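Local coordinates for protein cytosolic phospholipase A2 delta (PDB 5IZ5) that hydrolyses the sn-2 ester of glycerophospholipids in a calcium-dependent manner, preferring linoleic acid there, to release a fatty acid and a lysophospholipid, at residues P568-T571 with S572-S576; Q760-T764 with G765-P769; P585-A588 with L589-A592; D781-R784 with L785-S789. The protein carries 3 engineered substitutions. All blocks are in the same frame, centred on the assembly; numbering follows the deposited sequence.

Contact 1 of 4, residues P568-T571 with S572-S576; sequences PLTT and SGTSS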
# COMPACT_ATOMS: atom_id res chain seq x y z
N PRO B 568 19.82 -21.61 6.37
CA PRO B 568 20.51 -22.84 6.78
C PRO B 568 19.59 -23.89 7.39
O PRO B 568 18.85 -23.60 8.33
CB PRO B 568 21.54 -22.34 7.81
CG PRO B 568 21.01 -21.04 8.30
CD PRO B 568 20.30 -20.44 7.12
N LEU B 569 19.65 -25.11 6.86
CA LEU B 569 18.78 -26.20 7.29
C LEU B 569 19.09 -26.63 8.73
O LEU B 569 20.15 -26.32 9.26
CB LEU B 569 18.90 -27.39 6.34
CG LEU B 569 18.47 -27.14 4.89
CD1 LEU B 569 19.01 -28.21 3.96
CD2 LEU B 569 16.95 -27.05 4.78
N THR B 570 18.14 -27.34 9.33
CA THR B 570 18.27 -27.79 10.72
C THR B 570 19.19 -29.01 10.83
O THR B 570 19.67 -29.53 9.82
CB THR B 570 16.89 -28.16 11.30
OG1 THR B 570 16.32 -29.25 10.55
CG2 THR B 570 15.93 -26.97 11.27
N THR B 571 19.41 -29.47 12.05
CA THR B 571 20.19 -30.69 12.28
C THR B 571 19.51 -31.91 11.65
O THR B 571 20.19 -32.88 11.31
CB THR B 571 20.41 -30.97 13.78
OG1 THR B 571 19.14 -31.12 14.44
CG2 THR B 571 21.18 -29.85 14.44
N SER B 572 18.19 -31.83 11.48
CA SER B 572 17.41 -32.89 10.83
C SER B 572 17.42 -32.82 9.30
O SER B 572 16.83 -33.68 8.63
CB SER B 572 15.95 -32.84 11.31
OG SER B 572 15.89 -32.69 12.71
N GLY B 573 18.06 -31.79 8.74
CA GLY B 573 18.08 -31.57 7.30
C GLY B 573 16.80 -30.94 6.78
O GLY B 573 16.57 -30.95 5.57
N THR B 574 16.00 -30.37 7.68
CA THR B 574 14.73 -29.72 7.32
C THR B 574 14.84 -28.20 7.40
O THR B 574 15.82 -27.67 7.95
CB THR B 574 13.58 -30.19 8.23
OG1 THR B 574 13.96 -30.05 9.61
CG2 THR B 574 13.23 -31.64 7.96
N SER B 575 13.84 -27.50 6.87
CA SER B 575 13.82 -26.04 6.87
C SER B 575 13.81 -25.48 8.29
O SER B 575 13.14 -26.02 9.17
CB SER B 575 12.59 -25.51 6.10
OG SER B 575 12.51 -24.10 6.17
N SER B 576 14.55 -24.40 8.49
CA SER B 576 14.60 -23.72 9.78
C SER B 576 13.47 -22.70 9.95
O SER B 576 13.32 -22.12 11.02
CB SER B 576 15.95 -23.02 9.94
OG SER B 576 16.22 -22.17 8.84
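Thr570 reaches across to Thr574 at the mouth of a tight reversal of the chain, and its branched side chain is the hub of the contact. From CB, which rests 3.6 Å from Thr574 O, the two branches part. The hydroxyl sits between its own backbone N and carbonyl carbon (chi1 62°), which turns OG1 in toward the bend. There Thr570 OG1 lies 2.7 Å from Thr574 OG1, a hydrogen bond in which either hydroxyl may be the donor. Thr574 O, 3.1 Å from Thr570 OG1, is a second possible acceptor for the same proton, while Ser572 N gives Thr570 OG1 a weak bond from within the bend. The methyl branch also borders the returning backbone, with Thr570 CG2 3.4 Å from Thr574 O and close to Ser575 O as well.

Residues 570 to 573 form a type I beta turn, closed by Gly573 N to Thr570 O at 3.0 Å. That donor stands well above the carbonyl plane. With Gly573 at positive phi and a second, nearly straight bond of 2.7 Å from Thr570 N to Thr574 O, the pattern is that of a type I turn with a G1 beta bulge, although neither arm is a regular strand here.

Leu569 lies alongside the returning arm, its CD2 3.4 Å from Thr574 O. Farther from the bend, Ser576 OG is 3.0 Å from Pro568 O, and it also bonds Thr771 OG1, so the destination of its proton is not settled. Thr571 also touches Ala766 of a neighbouring loop.

Contact 2 of 4, residues Q760-T764 with G765-P769; sequences QVDLT and GATCP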
# COMPACT_ATOMS: atom_id res chain seq x y z
N GLN B 760 33.13 -15.77 17.02
CA GLN B 760 32.53 -17.01 16.53
C GLN B 760 31.03 -16.78 16.37
O GLN B 760 30.23 -17.12 17.25
CB GLN B 760 32.80 -18.14 17.52
CG GLN B 760 34.28 -18.47 17.70
CD GLN B 760 34.71 -19.71 16.94
OE1 GLN B 760 34.63 -19.76 15.71
NE2 GLN B 760 35.19 -20.71 17.67
N VAL B 761 30.65 -16.18 15.24
CA VAL B 761 29.26 -15.83 14.97
C VAL B 761 28.64 -16.94 14.13
O VAL B 761 29.05 -17.17 12.99
CB VAL B 761 29.14 -14.48 14.23
CG1 VAL B 761 27.69 -14.01 14.19
CG2 VAL B 761 30.01 -13.42 14.91
N ASP B 762 27.65 -17.60 14.70
CA ASP B 762 27.02 -18.75 14.06
C ASP B 762 26.03 -18.30 12.98
O ASP B 762 24.83 -18.18 13.24
CB ASP B 762 26.34 -19.63 15.12
CG ASP B 762 25.89 -20.97 14.58
OD1 ASP B 762 26.25 -21.30 13.43
OD2 ASP B 762 25.18 -21.70 15.31
N LEU B 763 26.53 -18.07 11.77
CA LEU B 763 25.71 -17.63 10.64
C LEU B 763 25.31 -18.74 9.66
O LEU B 763 24.47 -18.50 8.79
CB LEU B 763 26.44 -16.54 9.85
CG LEU B 763 26.82 -15.24 10.56
CD1 LEU B 763 27.51 -14.31 9.57
CD2 LEU B 763 25.61 -14.54 11.17
N THR B 764 25.91 -19.93 9.77
CA THR B 764 25.79 -20.94 8.69
C THR B 764 25.34 -22.38 8.98
O THR B 764 24.69 -22.99 8.13
CB THR B 764 27.12 -21.03 7.91
OG1 THR B 764 28.21 -21.17 8.82
CG2 THR B 764 27.32 -19.80 7.05
N GLY B 765 25.70 -22.95 10.12
CA GLY B 765 25.32 -24.33 10.42
C GLY B 765 23.87 -24.47 10.83
O GLY B 765 23.11 -23.48 10.84
N ALA B 766 23.47 -25.69 11.17
CA ALA B 766 22.27 -25.92 11.95
C ALA B 766 22.53 -25.29 13.31
O ALA B 766 23.67 -24.97 13.65
CB ALA B 766 21.98 -27.40 12.10
N THR B 767 21.47 -25.09 14.08
CA THR B 767 21.54 -24.36 15.36
C THR B 767 21.95 -22.88 15.20
O THR B 767 22.25 -22.21 16.19
CB THR B 767 22.47 -25.04 16.39
OG1 THR B 767 23.85 -24.83 16.03
CG2 THR B 767 22.18 -26.53 16.49
N CYS B 768 21.96 -22.38 13.96
CA CYS B 768 22.09 -20.94 13.71
C CYS B 768 20.96 -20.24 14.45
O CYS B 768 19.79 -20.45 14.14
CB CYS B 768 21.98 -20.64 12.21
SG CYS B 768 21.88 -18.89 11.79
N PRO B 769 21.30 -19.40 15.45
CA PRO B 769 20.27 -18.74 16.25
C PRO B 769 19.65 -17.50 15.60
O PRO B 769 18.82 -16.83 16.23
CB PRO B 769 21.04 -18.34 17.50
CG PRO B 769 22.40 -18.01 16.98
CD PRO B 769 22.65 -18.95 15.83
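Two acceptors face each other where a bond might be expected: Asp762 OD2 lies only 3.1 Å from Thr767 O, and no clear hydrogen bond joins the two segments. Crowding a carboxylate oxygen against a carbonyl in this way would probably tend to raise the affinity of Asp762 for a proton. The carboxylate reaches that place because CG stands anti to the backbone N (chi1 -169°), carrying it across toward the returning chain. Its other oxygen, OD1, turns to the start of that chain and is 3.7 Å from Gly765 N.

The returning segment contains a type II beta turn from Gly765 to Cys768, with Thr767 taking positive phi at its third position. Asp762 is itself the centre of an inverse gamma turn, held by a weak bond from Leu763 N to Val761 O, so two bends lie close together in this loop of the catalytic domain, just ahead of helix 779-794.

At the end of the turn, Asp762 and Pro769 are set at a slant to one another, with Pro769 CD 3.8 Å from Asp762 CB. Cys768 SG is 3.4 Å from Asp762 O.

Contact 3 of 4, residues P585-A588 with L589-A592; sequences PGTA and LAQA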
# COMPACT_ATOMS: atom_id res chain seq x y z
N PRO B 585 2.80 -25.10 17.71
CA PRO B 585 1.34 -25.33 17.79
C PRO B 585 0.76 -25.61 19.18
O PRO B 585 -0.46 -25.51 19.35
CB PRO B 585 1.12 -26.56 16.89
CG PRO B 585 2.41 -26.82 16.19
CD PRO B 585 3.48 -26.22 17.05
N GLY B 586 1.58 -25.97 20.16
CA GLY B 586 1.06 -26.32 21.49
C GLY B 586 1.13 -25.22 22.54
O GLY B 586 0.98 -25.48 23.74
N THR B 587 1.33 -23.97 22.13
CA THR B 587 1.65 -22.92 23.11
C THR B 587 0.38 -22.40 23.77
O THR B 587 -0.74 -22.70 23.33
CB THR B 587 2.40 -21.72 22.49
OG1 THR B 587 1.67 -21.19 21.38
CG2 THR B 587 3.82 -22.11 22.04
N ALA B 588 0.55 -21.63 24.84
CA ALA B 588 -0.57 -20.91 25.43
C ALA B 588 -1.21 -20.00 24.38
O ALA B 588 -2.42 -19.87 24.32
CB ALA B 588 -0.12 -20.12 26.65
N LEU B 589 -0.37 -19.40 23.54
CA LEU B 589 -0.83 -18.51 22.48
C LEU B 589 -1.72 -19.26 21.51
O LEU B 589 -2.81 -18.80 21.18
CB LEU B 589 0.37 -17.90 21.73
CG LEU B 589 0.26 -16.51 21.09
CD1 LEU B 589 1.05 -16.50 19.78
CD2 LEU B 589 -1.16 -16.03 20.85
N ALA B 590 -1.24 -20.41 21.04
CA ALA B 590 -1.99 -21.23 20.10
C ALA B 590 -3.27 -21.75 20.73
O ALA B 590 -4.32 -21.72 20.10
CB ALA B 590 -1.13 -22.40 19.61
N GLN B 591 -3.18 -22.19 21.97
CA GLN B 591 -4.36 -22.71 22.67
C GLN B 591 -5.47 -21.66 22.77
O GLN B 591 -6.65 -21.99 22.61
CB GLN B 591 -3.95 -23.24 24.05
CG GLN B 591 -3.18 -24.53 23.97
CD GLN B 591 -3.15 -25.29 25.28
OE1 GLN B 591 -3.01 -24.70 26.35
NE2 GLN B 591 -3.28 -26.61 25.20
N ALA B 592 -5.10 -20.41 23.00
CA ALA B 592 -6.07 -19.33 23.14
C ALA B 592 -6.63 -18.84 21.81
O ALA B 592 -7.77 -18.41 21.75
CB ALA B 592 -5.46 -18.16 23.89
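Pro585 meets the helix through its carbonyl rather than its ring: Pro585 O is 3.2 Å from Ala590 CB, so the methyl of the first helical turn sits against the approaching backbone. Gly586 follows with only a distant approach of its carbonyl to the CG of Gln591, and carries the chain round to the helix start.

Thr587 is the N-cap. A chi1 of 55° tucks OG1 back over the opening turn, where it accepts from Ala590 N at 3.0 Å along a nearly straight N-H direction (163°). The same OG1 rests 3.5 Å from Ala590 CB and gives a weak hydrogen bond to Gln584 O. The Thr587 carbonyl is used as well: Gln591 N donates to Thr587 O at 2.8 Å, and Gln591 CG lies beside that oxygen, 3.1 Å from Thr587 O, before the chain runs on extended.

Ala588 begins the helix proper and accepts from Ala592 N through its carbonyl at 3.0 Å. Leu589, in the same turn, packs on Trp543 of helix 534-543 and Leu409 of helix 406-422.

The first turn of a helix exposes N-H groups that have no preceding carbonyl to take them. The hydroxyl of Thr587 takes one of them, Ala590 N, while its carbonyl starts the regular i to i+4 series with Gln591 N, and the partly negative OG1 probably suits the positive end of the helix dipole.

Contact 4 of 4, residues D781-R784 with L785-S789; sequences DFER and LLRLS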
# COMPACT_ATOMS: atom_id res chain seq x y z
N ASP B 781 24.45 -14.31 21.94
CA ASP B 781 24.22 -14.33 20.49
C ASP B 781 23.82 -12.97 19.91
O ASP B 781 24.15 -12.66 18.77
CB ASP B 781 23.15 -15.36 20.12
CG ASP B 781 23.59 -16.80 20.35
OD1 ASP B 781 24.81 -17.07 20.26
OD2 ASP B 781 22.72 -17.65 20.60
N PHE B 782 23.09 -12.19 20.70
CA PHE B 782 22.72 -10.83 20.30
C PHE B 782 23.97 -9.98 20.11
O PHE B 782 24.14 -9.34 19.06
CB PHE B 782 21.83 -10.19 21.37
CG PHE B 782 21.41 -8.78 21.05
CD1 PHE B 782 20.17 -8.52 20.48
CD2 PHE B 782 22.25 -7.71 21.34
CE1 PHE B 782 19.78 -7.22 20.19
CE2 PHE B 782 21.86 -6.41 21.05
CZ PHE B 782 20.62 -6.16 20.48
N GLU B 783 24.84 -9.99 21.12
CA GLU B 783 26.06 -9.17 21.12
C GLU B 783 26.99 -9.48 19.96
O GLU B 783 27.50 -8.57 19.32
CB GLU B 783 26.81 -9.29 22.45
CG GLU B 783 26.16 -8.53 23.60
CD GLU B 783 26.22 -7.02 23.43
OE1 GLU B 783 27.30 -6.49 23.13
OE2 GLU B 783 25.17 -6.36 23.59
N ARG B 784 27.18 -10.76 19.67
CA ARG B 784 28.01 -11.18 18.54
C ARG B 784 27.54 -10.60 17.21
O ARG B 784 28.33 -10.06 16.44
CB ARG B 784 28.05 -12.70 18.42
CG ARG B 784 29.00 -13.37 19.40
CD ARG B 784 28.98 -14.88 19.20
NE ARG B 784 28.83 -15.65 20.43
CZ ARG B 784 29.65 -16.60 20.88
NH1 ARG B 784 30.76 -16.93 20.22
NH2 ARG B 784 29.34 -17.23 22.00
N LEU B 785 26.24 -10.73 16.94
CA LEU B 785 25.66 -10.23 15.69
C LEU B 785 25.77 -8.72 15.62
O LEU B 785 26.14 -8.15 14.60
CB LEU B 785 24.20 -10.68 15.53
CG LEU B 785 23.45 -10.25 14.26
CD1 LEU B 785 24.24 -10.57 13.01
CD2 LEU B 785 22.08 -10.92 14.20
N LEU B 786 25.43 -8.07 16.73
CA LEU B 786 25.50 -6.61 16.82
C LEU B 786 26.92 -6.11 16.61
O LEU B 786 27.16 -5.22 15.79
CB LEU B 786 24.99 -6.15 18.18
CG LEU B 786 25.01 -4.63 18.39
CD1 LEU B 786 23.72 -4.01 17.88
CD2 LEU B 786 25.22 -4.29 19.86
N ARG B 787 27.87 -6.68 17.35
CA ARG B 787 29.27 -6.23 17.28
C ARG B 787 29.89 -6.54 15.93
O ARG B 787 30.68 -5.75 15.41
CB ARG B 787 30.11 -6.83 18.41
CG ARG B 787 29.77 -6.33 19.81
CD ARG B 787 30.94 -6.43 20.77
NE ARG B 787 30.57 -6.05 22.13
CZ ARG B 787 30.23 -6.89 23.11
NH1 ARG B 787 30.20 -8.20 22.93
NH2 ARG B 787 29.91 -6.39 24.30
N LEU B 788 29.53 -7.68 15.34
CA LEU B 788 29.94 -7.99 13.98
C LEU B 788 29.50 -6.90 13.01
O LEU B 788 30.28 -6.43 12.19
CB LEU B 788 29.35 -9.33 13.53
CG LEU B 788 29.48 -9.65 12.03
CD1 LEU B 788 30.94 -9.71 11.61
CD2 LEU B 788 28.78 -10.96 11.70
N SER B 789 28.23 -6.53 13.10
CA SER B 789 27.64 -5.53 12.21
C SER B 789 28.34 -4.19 12.39
O SER B 789 28.71 -3.54 11.42
CB SER B 789 26.14 -5.38 12.49
OG SER B 789 25.47 -6.62 12.38
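Glu783 O accepts from Arg787 N at 2.8 Å, the shortest hydrogen bond between the two segments, and the first carbons of the Arg787 side chain crowd the same oxygen. The bond is nearly straight at hydrogen (166°). It belongs to the regular i to i+4 series of an alpha helix, in which Leu786 N and Leu788 N donate to Phe782 O and Arg784 O, while Leu785 N reaches Asp781 O only weakly.

One helical turn apart on the outer side, Glu783 and Arg787 also meet through their charged ends. Arg787 is extended from CG to NE, whereas Glu783 bends at chi2 (-67°), which folds its carboxylate over one face of the guanidinium. Glu783 OE1 lies 2.9 Å from Arg787 NH2, but above the guanidinium rather than at its rim, so the attraction is electrostatic and not a directed hydrogen bond. The two flat groups are turned 62° apart. The other oxygen, Glu783 OE2, is paired with Arg393, which lets one carboxylate serve two arginines.

On the buried side, Phe782 CE2 touches Leu786 CD2 at 4.1 Å in an oblique apolar contact. Leu785 O, at the start of the second segment, is gripped from opposite faces of its plane by Ser789 N and by Ser789 OG at the far end, the latter at 2.8 Å.

Phe782 and Leu786 pack on Ile389 of helix 386-397, and Leu785 rests on Thr340 of helix 335-351, whose Ser341 bonds Ser789 OG. This part of helix 779-794 thus packs on both helices, the second of which begins at the substrate-binding Gly335.

Following the chain, contact 1 turns the loop after helix 534-543, contact 3 starts helix 588-593, contact 2 bends the loop after strand 749-750, and contact 4 is part of helix 779-794. All four are local and run in series; none encloses or crosses another. In space, however, contacts 1, 2 and 4 form a row. Ala766 CB of contact 2 packs on the backbone of Leu569 to Thr571, and Pro568 CB meets Thr764 O. Contact 2 in turn reaches contact 4 through Val761 on Leu788 and Pro769 on Asp781, linking loop 568-576 indirectly to the helix. Contact 3 stands apart, its nearest atoms about 12 Å from contact 1.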